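Local coordinates for protein periplasmic chaperone Spy (Escherichia coli, PDB 5WO2) that acts as an ATP-independent periplasmic chaperone, a cradle-shaped homodimer that limits protein aggregation and lets bound substrate proteins fold, at residues K3-T8 / K86-N91. Numbering follows the deposited sequence.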
ATOM      1  N   LYS B   3       7.365  10.876  16.784  1.00113.60           N
ATOM      2  CA  LYS B   3       6.420  11.825  17.369  1.00106.90           C
ATOM      3  C   LYS B   3       7.114  12.648  18.451  1.00103.95           C
ATOM      4  O   LYS B   3       6.520  12.998  19.471  1.00106.15           O
ATOM      5  CB  LYS B   3       5.202  11.104  17.945  1.00102.98           C
ATOM      6  CG  LYS B   3       4.230  10.647  16.885  1.00 99.83           C
ATOM      7  CD  LYS B   3       2.790  10.718  17.361  1.00 96.67           C
ATOM      8  CE  LYS B   3       1.870  11.150  16.234  1.00 93.44           C
ATOM      9  NZ  LYS B   3       2.071  12.581  15.889  1.00 89.29           N
ATOM     10  N   ASP B   4       8.384  12.957  18.202  1.00101.30           N
ATOM     11  CA  ASP B   4       9.193  13.786  19.092  1.00 96.56           C
ATOM     12  C   ASP B   4       8.780  15.247  18.996  1.00 87.29           C
ATOM     13  O   ASP B   4       9.626  16.138  18.884  1.00 89.61           O
ATOM     14  CB  ASP B   4      10.664  13.651  18.725  1.00 98.77           C
ATOM     15  CG  ASP B   4      10.916  13.970  17.267  1.00 99.02           C
ATOM     16  OD1 ASP B   4      10.053  13.609  16.440  1.00 98.02           O
ATOM     17  OD2 ASP B   4      11.947  14.595  16.948  1.00100.25           O
ATOM     18  N   LEU B   5       7.473  15.486  19.039  1.00 79.68           N
ATOM     19  CA  LEU B   5       6.931  16.802  18.754  1.00 71.17           C
ATOM     20  C   LEU B   5       6.465  17.503  20.028  1.00 68.70           C
ATOM     21  O   LEU B   5       6.122  18.673  19.986  1.00 68.66           O
ATOM     22  CB  LEU B   5       5.770  16.696  17.760  1.00 68.75           C
ATOM     23  CG  LEU B   5       6.047  16.043  16.405  1.00 69.01           C
ATOM     24  CD1 LEU B   5       4.761  16.036  15.634  1.00 69.51           C
ATOM     25  CD2 LEU B   5       7.139  16.752  15.622  1.00 68.23           C
ATOM     26  N   ASN B   6       6.459  16.781  21.148  1.00 69.92           N
ATOM     27  CA  ASN B   6       6.159  17.362  22.455  1.00 71.23           C
ATOM     28  C   ASN B   6       4.703  17.767  22.541  1.00 71.47           C
ATOM     29  O   ASN B   6       4.369  18.900  22.883  1.00 71.73           O
ATOM     30  CB  ASN B   6       7.056  18.571  22.722  1.00 72.75           C
ATOM     31  CG  ASN B   6       8.450  18.390  22.169  1.00 74.97           C
ATOM     32  OD1 ASN B   6       8.806  17.308  21.694  1.00 77.55           O
ATOM     33  ND2 ASN B   6       9.251  19.449  22.221  1.00 75.18           N
ATOM     34  N   LEU B   7       3.824  16.838  22.204  1.00 72.14           N
ATOM     35  CA  LEU B   7       2.426  17.199  22.006  1.00 73.27           C
ATOM     36  C   LEU B   7       1.700  17.664  23.287  1.00 74.79           C
ATOM     37  O   LEU B   7       1.649  16.969  24.286  1.00 76.32           O
ATOM     38  CB  LEU B   7       1.686  16.021  21.393  1.00 73.47           C
ATOM     39  CG  LEU B   7       2.182  15.613  19.998  1.00 72.30           C
ATOM     40  CD1 LEU B   7       1.701  14.235  19.662  1.00 73.92           C
ATOM     41  CD2 LEU B   7       1.694  16.617  18.966  1.00 71.58           C
ATOM     42  N   THR B   8       1.143  18.867  23.221  1.00 75.56           N
ATOM     43  CA  THR B   8       0.242  19.396  24.253  1.00 77.69           C
ATOM     44  C   THR B   8      -0.919  18.408  24.567  1.00 79.63           C
ATOM     45  O   THR B   8      -1.429  17.761  23.644  1.00 79.01           O
ATOM     46  CB  THR B   8      -0.338  20.761  23.769  1.00 78.11           C
ATOM     47  OG1 THR B   8       0.575  21.831  24.044  1.00 77.70           O
ATOM     48  CG2 THR B   8      -1.630  21.062  24.419  1.00 81.21           C
ATOM     49  N   LYS B  86       8.010  22.574  11.759  1.00 47.12           N
ATOM     50  CA  LYS B  86       9.343  22.412  11.188  1.00 50.05           C
ATOM     51  C   LYS B  86       9.816  21.002  11.441  1.00 47.39           C
ATOM     52  O   LYS B  86      10.404  20.377  10.575  1.00 45.64           O
ATOM     53  CB  LYS B  86      10.351  23.397  11.774  1.00 56.24           C
ATOM     54  CG  LYS B  86      10.179  24.840  11.308  1.00 61.60           C
ATOM     55  CD  LYS B  86      11.510  25.622  11.373  1.00 68.72           C
ATOM     56  CE  LYS B  86      12.124  25.700  12.778  1.00 75.18           C
ATOM     57  NZ  LYS B  86      11.525  26.784  13.649  1.00 79.81           N
ATOM     58  N   GLN B  87       9.550  20.508  12.643  1.00 46.51           N
ATOM     59  CA  GLN B  87       9.995  19.179  13.031  1.00 46.43           C
ATOM     60  C   GLN B  87       9.212  18.097  12.316  1.00 42.46           C
ATOM     61  O   GLN B  87       9.769  17.111  11.844  1.00 42.89           O
ATOM     62  CB  GLN B  87       9.858  18.991  14.532  1.00 51.47           C
ATOM     63  CG  GLN B  87      10.372  17.646  15.008  1.00 56.79           C
ATOM     64  CD  GLN B  87      11.883  17.489  14.818  1.00 62.24           C
ATOM     65  OE1 GLN B  87      12.668  18.323  15.277  1.00 65.18           O
ATOM     66  NE2 GLN B  87      12.288  16.425  14.128  1.00 63.29           N
ATOM     67  N   PHE B  88       7.898  18.255  12.293  1.00 40.04           N
ATOM     68  CA  PHE B  88       7.054  17.390  11.489  1.00 37.64           C
ATOM     69  C   PHE B  88       7.551  17.335  10.052  1.00 35.54           C
ATOM     70  O   PHE B  88       7.642  16.254   9.475  1.00 34.46           O
ATOM     71  CB  PHE B  88       5.619  17.884  11.528  1.00 37.90           C
ATOM     72  CG  PHE B  88       4.658  17.081  10.688  1.00 36.26           C
ATOM     73  CD1 PHE B  88       4.586  17.249   9.305  1.00 35.12           C
ATOM     74  CD2 PHE B  88       3.786  16.194  11.284  1.00 37.91           C
ATOM     75  CE1 PHE B  88       3.678  16.544   8.554  1.00 35.75           C
ATOM     76  CE2 PHE B  88       2.858  15.474  10.502  1.00 37.66           C
ATOM     77  CZ  PHE B  88       2.826  15.651   9.154  1.00 36.41           C
ATOM     78  N   ASN B  89       7.918  18.480   9.482  1.00 34.43           N
ATOM     79  CA  ASN B  89       8.341  18.479   8.075  1.00 33.04           C
ATOM     80  C   ASN B  89       9.678  17.751   7.948  1.00 33.69           C
ATOM     81  O   ASN B  89       9.875  17.017   7.013  1.00 34.36           O
ATOM     82  CB  ASN B  89       8.439  19.882   7.497  1.00 33.14           C
ATOM     83  CG  ASN B  89       7.070  20.469   7.181  1.00 33.03           C
ATOM     84  OD1 ASN B  89       6.176  19.771   6.751  1.00 31.01           O
ATOM     85  ND2 ASN B  89       6.902  21.748   7.466  1.00 34.14           N
ATOM     86  N   ALA B  90      10.575  17.923   8.907  1.00 36.87           N
ATOM     87  CA  ALA B  90      11.841  17.200   8.836  1.00 39.80           C
ATOM     88  C   ALA B  90      11.641  15.688   8.943  1.00 40.74           C
ATOM     89  O   ALA B  90      12.257  14.902   8.191  1.00 41.27           O
ATOM     90  CB  ALA B  90      12.772  17.698   9.919  1.00 44.03           C
ATOM     91  N   ASN B  91      10.784  15.268   9.867  1.00 41.00           N
ATOM     92  CA  ASN B  91      10.472  13.850  10.024  1.00 43.50           C
ATOM     93  C   ASN B  91       9.878  13.267   8.779  1.00 39.12           C
ATOM     94  O   ASN B  91      10.078  12.107   8.468  1.00 41.83           O
ATOM     95  CB  ASN B  91       9.499  13.620  11.174  1.00 46.75           C
ATOM     96  CG  ASN B  91      10.084  13.960  12.521  1.00 53.56           C
ATOM     97  OD1 ASN B  91      11.288  14.168  12.668  1.00 55.22           O
ATOM     98  ND2 ASN B  91       9.218  14.026  13.528  1.00 57.28           N
TER
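An inverse gamma turn centred on Asp4 lies where the N-terminal loop that precedes helix 9-21 meets helix 82-94, and the contact joins that loop to the C-terminal helix of this all-helical LTXXQ-family Spy subunit. The turn is closed by the backbone bond from Leu5 N to Lys3 O, 2.7 Å long. Its central side chain takes the crowded rotamer, CG between the backbone N and the carbonyl carbon (chi1 55°), and the carboxylate meets the amide of Asn91 tip to tip, the planes 27° apart. Asn91 ND2 donates to the syn lone pair of Asp4 OD1 at 3.1 Å, with an N-H...O angle of 149°. One helical turn earlier, Gln87 bends at chi2 and gives its NE2 to Asn91 OD1 at 2.9 Å; the acceptor lies in the Gln87 amide plane, yet the donor stands above the Asn91 carbonyl plane. Asp4 OD2 is 3.4 Å from Gln87 NE2, but the angle is too poor for a hydrogen bond. Beside these polar groups, Leu5 CD2 presses on Gln87 CG at 3.4 Å, while CD1 faces the edge of the Phe88 ring, 4.5 Å from its CD2. Elsewhere Phe88 packs on Leu80 and on Ile41 of the second subunit, and Leu5 O accepts a bond from Gln84. Bonds at both ends should hold the Asn91 amide in one orientation, and the chain of two hydrogen bonds is consistent with a charged Asp4, its carboxylate accepting from an Asn91 N-H that Gln87 may polarise through Asn91 OD1.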